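PDB 4RLR: cytochrome c, 1 heme-binding site from Geobacter sulfurreducens, which carries a single heme of low reduction potential, is essential for accepting electrons from an electrode and probably transfers electrons. Local coordinates for residues G64-R69 and K103-V108; A23-E28 and K42-R47. One frame throughout, in Å; residues are numbered along the deposited sequence.

Interaction 1: G64-R69 and K103-V108. With HEM (protoporphyrin IX containing Fe), chain B.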
loop_
_atom_site.group_PDB
_atom_site.type_symbol
_atom_site.label_atom_id
_atom_site.label_comp_id
_atom_site.label_asym_id
_atom_site.label_seq_id
_atom_site.Cartn_x
_atom_site.Cartn_y
_atom_site.Cartn_z
ATOM N N GLY A 64 4.006 -2.967 7.596
ATOM C CA GLY A 64 5.007 -2.436 6.692
ATOM C C GLY A 64 4.898 -2.731 5.193
ATOM O O GLY A 64 5.690 -2.190 4.419
ATOM N N ALA A 65 3.949 -3.558 4.749
ATOM C CA ALA A 65 3.943 -3.977 3.333
ATOM C C ALA A 65 3.727 -2.829 2.342
ATOM O O ALA A 65 4.408 -2.746 1.311
ATOM C CB ALA A 65 2.905 -5.089 3.087
ATOM N N LEU A 66 2.786 -1.941 2.647
ATOM C CA LEU A 66 2.515 -0.821 1.764
ATOM C C LEU A 66 3.737 0.076 1.689
ATOM O O LEU A 66 4.073 0.615 0.615
ATOM C CB LEU A 66 1.324 -0.035 2.290
ATOM C CG LEU A 66 0.888 1.181 1.500
ATOM C CD1 LEU A 66 0.434 0.759 0.126
ATOM C CD2 LEU A 66 -0.210 1.897 2.242
ATOM N N MET A 67 4.399 0.236 2.836
ATOM C CA MET A 67 5.615 1.045 2.911
ATOM C C MET A 67 6.745 0.394 2.103
ATOM O O MET A 67 7.399 1.066 1.291
ATOM C CB MET A 67 6.013 1.321 4.370
ATOM C CG MET A 67 4.969 2.127 5.168
ATOM S SD MET A 67 3.507 1.128 5.680
ATOM C CE MET A 67 3.696 1.089 7.466
ATOM N N ARG A 68 6.933 -0.914 2.261
ATOM C CA ARG A 68 7.932 -1.646 1.483
ATOM C C ARG A 68 7.680 -1.587 -0.031
ATOM O O ARG A 68 8.615 -1.424 -0.809
ATOM C CB ARG A 68 8.008 -3.098 1.917
ATOM C CG ARG A 68 8.579 -3.300 3.331
ATOM C CD ARG A 68 8.954 -4.733 3.530
ATOM N NE ARG A 68 7.782 -5.576 3.680
ATOM C CZ ARG A 68 7.027 -5.624 4.771
ATOM N NH1 ARG A 68 7.318 -4.856 5.826
ATOM N NH2 ARG A 68 5.976 -6.433 4.806
ATOM N N ARG A 69 6.429 -1.736 -0.456
ATOM C CA ARG A 69 6.176 -1.898 -1.872
ATOM C C ARG A 69 6.185 -0.541 -2.567
ATOM O O ARG A 69 6.571 -0.453 -3.746
ATOM C CB ARG A 69 4.878 -2.645 -2.129
ATOM C CG ARG A 69 4.838 -4.095 -1.613
ATOM C CD ARG A 69 6.152 -4.858 -1.827
ATOM N NE ARG A 69 6.024 -6.287 -1.519
ATOM C CZ ARG A 69 5.458 -7.181 -2.324
ATOM N NH1 ARG A 69 4.935 -6.815 -3.497
ATOM N NH2 ARG A 69 5.388 -8.450 -1.960
ATOM N N LYS A 103 3.177 8.839 2.250
ATOM C CA LYS A 103 3.986 8.929 3.488
ATOM C C LYS A 103 3.286 9.796 4.546
ATOM O O LYS A 103 3.342 9.523 5.759
ATOM C CB LYS A 103 5.389 9.457 3.211
ATOM C CG LYS A 103 6.223 8.596 2.249
ATOM C CD LYS A 103 7.712 8.822 2.434
ATOM C CE LYS A 103 8.559 7.787 1.695
ATOM N NZ LYS A 103 9.999 8.178 1.674
ATOM N N ALA A 104 2.612 10.842 4.087
ATOM C CA ALA A 104 1.849 11.702 4.996
ATOM C C ALA A 104 0.681 10.952 5.592
ATOM O O ALA A 104 0.344 11.121 6.758
ATOM C CB ALA A 104 1.349 12.916 4.273
ATOM N N TRP A 105 0.045 10.119 4.791
ATOM C CA TRP A 105 -1.123 9.408 5.265
ATOM C C TRP A 105 -0.712 8.357 6.289
ATOM O O TRP A 105 -1.335 8.196 7.333
ATOM C CB TRP A 105 -1.832 8.746 4.085
ATOM C CG TRP A 105 -3.007 7.917 4.496
ATOM C CD1 TRP A 105 -4.103 8.344 5.170
ATOM C CD2 TRP A 105 -3.198 6.520 4.257
ATOM N NE1 TRP A 105 -4.970 7.292 5.384
ATOM C CE2 TRP A 105 -4.442 6.163 4.820
ATOM C CE3 TRP A 105 -2.444 5.533 3.613
ATOM C CZ2 TRP A 105 -4.948 4.865 4.760
ATOM C CZ3 TRP A 105 -2.952 4.247 3.550
ATOM C CH2 TRP A 105 -4.187 3.926 4.121
ATOM N N VAL A 106 0.355 7.648 5.992
ATOM C CA VAL A 106 0.735 6.516 6.809
ATOM C C VAL A 106 1.229 6.983 8.173
ATOM O O VAL A 106 0.982 6.319 9.168
ATOM C CB VAL A 106 1.781 5.652 6.110
ATOM C CG1 VAL A 106 2.356 4.613 7.063
ATOM C CG2 VAL A 106 1.141 4.945 4.878
ATOM N N GLY A 107 1.885 8.143 8.205
ATOM C CA GLY A 107 2.421 8.699 9.441
ATOM C C GLY A 107 3.929 8.542 9.456
ATOM O O GLY A 107 4.655 9.438 9.023
ATOM N N VAL A 108 4.400 7.397 9.937
ATOM C CA VAL A 108 5.809 7.049 9.864
ATOM C C VAL A 108 6.020 5.973 8.775
ATOM O O VAL A 108 5.323 4.975 8.776
ATOM C CB VAL A 108 6.336 6.568 11.252
ATOM C CG1 VAL A 108 7.758 6.057 11.167
ATOM C CG2 VAL A 108 6.283 7.709 12.276
HETATM C CHA HEM B . 1.120 -6.730 -4.540
HETATM C CHB HEM B . 0.217 -2.121 -3.406
HETATM C CHC HEM B . -0.567 -1.337 -8.097
HETATM C CHD HEM B . -0.267 -5.999 -9.136
HETATM C C1A HEM B . 1.025 -5.528 -3.868
HETATM C C2A HEM B . 1.383 -5.349 -2.488
HETATM C C3A HEM B . 1.137 -4.079 -2.162
HETATM C C4A HEM B . 0.620 -3.418 -3.328
HETATM C CMA HEM B . 1.333 -3.410 -0.795
HETATM C CAA HEM B . 1.952 -6.463 -1.595
HETATM C CBA HEM B . 0.884 -7.257 -0.844
HETATM C CGA HEM B . 1.611 -8.198 0.105
HETATM O O1A HEM B . 2.041 -7.790 1.204
HETATM O O2A HEM B . 1.773 -9.372 -0.250
HETATM C C1B HEM B . -0.088 -1.511 -4.599
HETATM C C2B HEM B . -0.345 -0.116 -4.753
HETATM C C3B HEM B . -0.554 0.114 -6.048
HETATM C C4B HEM B . -0.423 -1.144 -6.740
HETATM C CMB HEM B . -0.383 0.823 -3.550
HETATM C CAB HEM B . -0.846 1.447 -6.743
HETATM C CBB HEM B . -0.033 2.491 -6.440
HETATM C C1C HEM B . -0.593 -2.531 -8.759
HETATM C C2C HEM B . -0.874 -2.659 -10.168
HETATM C C3C HEM B . -0.814 -3.966 -10.473
HETATM C C4C HEM B . -0.446 -4.663 -9.257
HETATM C CMC HEM B . -1.250 -1.463 -11.072
HETATM C CAC HEM B . -1.001 -4.686 -11.840
HETATM C CBC HEM B . -0.623 -4.102 -12.999
HETATM C C1D HEM B . 0.091 -6.626 -7.977
HETATM C C2D HEM B . 0.224 -8.053 -7.866
HETATM C C3D HEM B . 0.654 -8.295 -6.425
HETATM C C4D HEM B . 0.740 -6.980 -5.829
HETATM C CMD HEM B . -0.048 -9.085 -8.989
HETATM C CAD HEM B . 0.938 -9.642 -5.750
HETATM C CBD HEM B . 2.295 -10.183 -6.181
HETATM C CGD HEM B . 3.357 -9.341 -5.523
HETATM O O1D HEM B . 3.516 -9.342 -4.280
HETATM O O2D HEM B . 4.062 -8.644 -6.265
HETATM N NA HEM B . 0.587 -4.325 -4.369
HETATM N NB HEM B . -0.121 -2.112 -5.828
HETATM N NC HEM B . -0.306 -3.776 -8.238
HETATM N ND HEM B . 0.404 -6.022 -6.768
HETATM FE FE HEM B . 0.085 -3.986 -6.281
#
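Two side chains of 64-69 reach 103-108. Leu66, with CG anti to the backbone N (chi1 180°), splits its methyls between two partners: CD2 meets the in-plane edge of the Trp105 ring, 3.8 Å from CZ3, while CD1 rests 3.8 Å from the heme methyl CMB. Met67 bends at chi2 and chi3 and crosses Val106 obliquely, bringing CE to 3.8 Å from Val106 CG1; a flexible thioether suits this fitting against a rigid branched side chain. On the heme side Arg69 is bent at chi2: one guanidinium face lies over CAA of the A propionate, while the edge meets, in plane, the D propionate carboxylate (CGD). Arg69 NH1 and NH2 both bond HEM O1D, at 3.0 and 3.1 Å, and would probably favour the ionised form of the D propionate; NH1 adds weak bonds to O2D (3.4 Å) and Asn83 OD1, and Asn83 ND2 also bonds the heme. An alanine here removes both bonds to O1D and would probably leave the D propionate less firmly held. Helix 92-106, probably the counterpart of the C-terminal helix of other cytochromes c, sets Trp105 on Tyr5 and Ile9 of helix 5-16, as where terminal helices cross in that fold; Trp105 NE1 bonds Thr128 O. Gly64 sits at the N-cap position of helix 65-70, where a CB would clash with Arg68 NH1. At Gly107 a CB would jam against Val106 O, so glycine suits this helix exit.

Interaction 2: A23-E28 and K42-R47. With HEM (protoporphyrin IX containing Fe), chain B.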
loop_
_atom_site.group_PDB
_atom_site.type_symbol
_atom_site.label_atom_id
_atom_site.label_comp_id
_atom_site.label_asym_id
_atom_site.label_seq_id
_atom_site.Cartn_x
_atom_site.Cartn_y
_atom_site.Cartn_z
ATOM N N ALA A 23 -12.156 -5.038 -7.755
ATOM C CA ALA A 23 -13.238 -6.022 -7.878
ATOM C C ALA A 23 -12.812 -7.352 -8.491
ATOM O O ALA A 23 -13.471 -8.368 -8.260
ATOM C CB ALA A 23 -14.373 -5.451 -8.690
ATOM N N ASP A 24 -11.731 -7.345 -9.271
ATOM C CA ASP A 24 -11.269 -8.557 -9.933
ATOM C C ASP A 24 -10.125 -9.258 -9.222
ATOM O O ASP A 24 -9.598 -10.265 -9.732
ATOM C CB ASP A 24 -10.856 -8.253 -11.362
ATOM C CG ASP A 24 -12.042 -7.867 -12.221
ATOM O OD1 ASP A 24 -13.086 -8.552 -12.142
ATOM O OD2 ASP A 24 -11.945 -6.856 -12.935
ATOM N N ALA A 25 -9.726 -8.699 -8.080
ATOM C CA ALA A 25 -8.612 -9.218 -7.295
ATOM C C ALA A 25 -9.139 -10.164 -6.222
ATOM O O ALA A 25 -10.353 -10.183 -5.952
ATOM C CB ALA A 25 -7.857 -8.079 -6.645
ATOM N N ALA A 26 -8.225 -10.912 -5.603
ATOM C CA ALA A 26 -8.578 -11.858 -4.552
ATOM C C ALA A 26 -9.224 -11.073 -3.407
ATOM O O ALA A 26 -8.800 -9.961 -3.119
ATOM C CB ALA A 26 -7.346 -12.619 -4.096
ATOM N N PRO A 27 -10.280 -11.624 -2.790
ATOM C CA PRO A 27 -11.047 -10.851 -1.813
ATOM C C PRO A 27 -10.240 -10.471 -0.565
ATOM O O PRO A 27 -10.583 -9.504 0.098
ATOM C CB PRO A 27 -12.171 -11.801 -1.394
ATOM C CG PRO A 27 -12.114 -12.950 -2.329
ATOM C CD PRO A 27 -10.804 -12.986 -2.976
ATOM N N GLU A 28 -9.193 -11.233 -0.262
ATOM C CA GLU A 28 -8.397 -11.017 0.932
ATOM C C GLU A 28 -7.011 -11.572 0.642
ATOM O O GLU A 28 -6.865 -12.391 -0.249
ATOM C CB GLU A 28 -8.999 -11.781 2.125
ATOM C CG GLU A 28 -10.396 -11.362 2.587
ATOM C CD GLU A 28 -10.507 -9.928 3.140
ATOM O OE1 GLU A 28 -9.480 -9.318 3.540
ATOM O OE2 GLU A 28 -11.654 -9.407 3.171
ATOM N N LYS A 42 -4.549 -13.435 -14.328
ATOM C CA LYS A 42 -5.319 -12.281 -14.785
ATOM C C LYS A 42 -4.592 -10.978 -14.435
ATOM O O LYS A 42 -5.149 -9.884 -14.507
ATOM C CB LYS A 42 -6.715 -12.321 -14.153
ATOM N N GLY A 43 -3.332 -11.098 -14.052
ATOM C CA GLY A 43 -2.561 -9.949 -13.635
ATOM C C GLY A 43 -3.046 -9.325 -12.338
ATOM O O GLY A 43 -2.567 -8.231 -11.999
ATOM N N GLN A 44 -3.921 -10.025 -11.600
ATOM C CA GLN A 44 -4.516 -9.515 -10.368
ATOM C C GLN A 44 -3.803 -9.912 -9.072
ATOM O O GLN A 44 -3.303 -11.019 -8.950
ATOM C CB GLN A 44 -5.944 -10.005 -10.253
ATOM C CG GLN A 44 -6.841 -9.536 -11.376
ATOM C CD GLN A 44 -7.110 -8.061 -11.291
ATOM O OE1 GLN A 44 -7.400 -7.537 -10.217
ATOM N NE2 GLN A 44 -7.011 -7.377 -12.421
ATOM N N GLY A 45 -3.795 -8.990 -8.105
ATOM C CA GLY A 45 -3.313 -9.252 -6.781
ATOM C C GLY A 45 -4.453 -9.506 -5.822
ATOM O O GLY A 45 -5.337 -10.344 -6.094
ATOM N N MET A 46 -4.427 -8.803 -4.696
ATOM C CA MET A 46 -5.475 -8.907 -3.681
ATOM C C MET A 46 -6.136 -7.544 -3.418
ATOM O O MET A 46 -5.540 -6.479 -3.664
ATOM C CB MET A 46 -4.935 -9.493 -2.379
ATOM C CG MET A 46 -3.935 -8.627 -1.616
ATOM S SD MET A 46 -2.382 -8.287 -2.425
ATOM C CE MET A 46 -1.631 -9.912 -2.571
ATOM N N ARG A 47 -7.386 -7.614 -2.964
ATOM C CA ARG A 47 -8.235 -6.445 -2.743
ATOM C C ARG A 47 -7.625 -5.441 -1.793
ATOM O O ARG A 47 -7.242 -5.787 -0.686
ATOM C CB ARG A 47 -9.603 -6.890 -2.184
ATOM C CG ARG A 47 -10.576 -5.752 -1.983
ATOM C CD ARG A 47 -11.959 -6.275 -1.599
ATOM N NE ARG A 47 -12.920 -5.201 -1.744
ATOM C CZ ARG A 47 -14.166 -5.209 -1.287
ATOM N NH1 ARG A 47 -14.635 -6.253 -0.598
ATOM N NH2 ARG A 47 -14.939 -4.161 -1.527
HETATM C CHA HEM B . 1.120 -6.730 -4.540
HETATM C CHB HEM B . 0.217 -2.121 -3.406
HETATM C CHC HEM B . -0.567 -1.337 -8.097
HETATM C CHD HEM B . -0.267 -5.999 -9.136
HETATM C C1A HEM B . 1.025 -5.528 -3.868
HETATM C C2A HEM B . 1.383 -5.349 -2.488
HETATM C C3A HEM B . 1.137 -4.079 -2.162
HETATM C C4A HEM B . 0.620 -3.418 -3.328
HETATM C CMA HEM B . 1.333 -3.410 -0.795
HETATM C CAA HEM B . 1.952 -6.463 -1.595
HETATM C CBA HEM B . 0.884 -7.257 -0.844
HETATM C CGA HEM B . 1.611 -8.198 0.105
HETATM O O1A HEM B . 2.041 -7.790 1.204
HETATM O O2A HEM B . 1.773 -9.372 -0.250
HETATM C C1B HEM B . -0.088 -1.511 -4.599
HETATM C C2B HEM B . -0.345 -0.116 -4.753
HETATM C C3B HEM B . -0.554 0.114 -6.048
HETATM C C4B HEM B . -0.423 -1.144 -6.740
HETATM C CMB HEM B . -0.383 0.823 -3.550
HETATM C CAB HEM B . -0.846 1.447 -6.743
HETATM C CBB HEM B . -0.033 2.491 -6.440
HETATM C C1C HEM B . -0.593 -2.531 -8.759
HETATM C C2C HEM B . -0.874 -2.659 -10.168
HETATM C C3C HEM B . -0.814 -3.966 -10.473
HETATM C C4C HEM B . -0.446 -4.663 -9.257
HETATM C CMC HEM B . -1.250 -1.463 -11.072
HETATM C CAC HEM B . -1.001 -4.686 -11.840
HETATM C CBC HEM B . -0.623 -4.102 -12.999
HETATM C C1D HEM B . 0.091 -6.626 -7.977
HETATM C C2D HEM B . 0.224 -8.053 -7.866
HETATM C C3D HEM B . 0.654 -8.295 -6.425
HETATM C C4D HEM B . 0.740 -6.980 -5.829
HETATM C CMD HEM B . -0.048 -9.085 -8.989
HETATM C CAD HEM B . 0.938 -9.642 -5.750
HETATM C CBD HEM B . 2.295 -10.183 -6.181
HETATM C CGD HEM B . 3.357 -9.341 -5.523
HETATM O O1D HEM B . 3.516 -9.342 -4.280
HETATM O O2D HEM B . 4.062 -8.644 -6.265
HETATM N NA HEM B . 0.587 -4.325 -4.369
HETATM N NB HEM B . -0.121 -2.112 -5.828
HETATM N NC HEM B . -0.306 -3.776 -8.238
HETATM N ND HEM B . 0.404 -6.022 -6.768
HETATM FE FE HEM B . 0.085 -3.986 -6.281
HETATM O O HOH W 1 -9.078 -5.818 -9.550
HETATM O O HOH W 2 -13.185 -8.705 0.036
#
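Gln44 and Met46 point their ends in different directions from one loop. Gln44 folds toward 23-28, its chain bent at chi2 so that CG lies 3.3 Å from Asp24 O and the amide stands beside Asp24 CB. There OE1 accepts from a water that in turn accepts from Asp24 N, while NE2 is bound to Gly19 O beside the heme-linking Cys20. Met46, with CG in the crowded position between backbone N and carbonyl carbon (chi1 67°), turns its end away from 23-28, and SD comes within 3.8 Å of HEM CBA. The backbones of Ala26 and Met46 form a single beta bridge. Ala26 N bonds Gly45 O at 3.0 Å on an in-plane lone pair, and Arg47 N reaches Ala26 O at 2.7 Å, nearly along the C=O axis. Ala25 suits this crossing because its small CB fits 3.4 Å from Gly45 O. Gly45 itself must stay bare, since a CB would crowd HEM C2D. Arg47 is extended from CG to NE, its NE in a salt bridge with Asp49, and one water links NH1 to Pro27 O. The bridge ties the 42-47 loop, which lines the heme, to 23-28, with Met46 O taking a hydrogen bond from ND1 of the axial ligand His21; a loop carbonyl that orients and probably polarises the proximal histidine is typical of the heme site of cytochromes c.

How the interactions relate
Both contacts touch the one heme but from separate parts of the pocket; their centres lie 21 Å apart and their nearest atoms about 7 Å apart. Interaction 1 is the more buried, joining helix 65-70 to helix 92-106 near the centre of the molecule by apolar side chains alone. Interaction 2 lies farther out, between two loops that flank helices 29-34 and 36-40, and relies on backbone hydrogen bonds and bridging waters, with exposed residues at its margin. Their heme chemistry differs accordingly: 64-69 supplies a charged grip on a propionate, whereas 42-47 offers glycine backbone, a thioether and a carbonyl for the axial histidine.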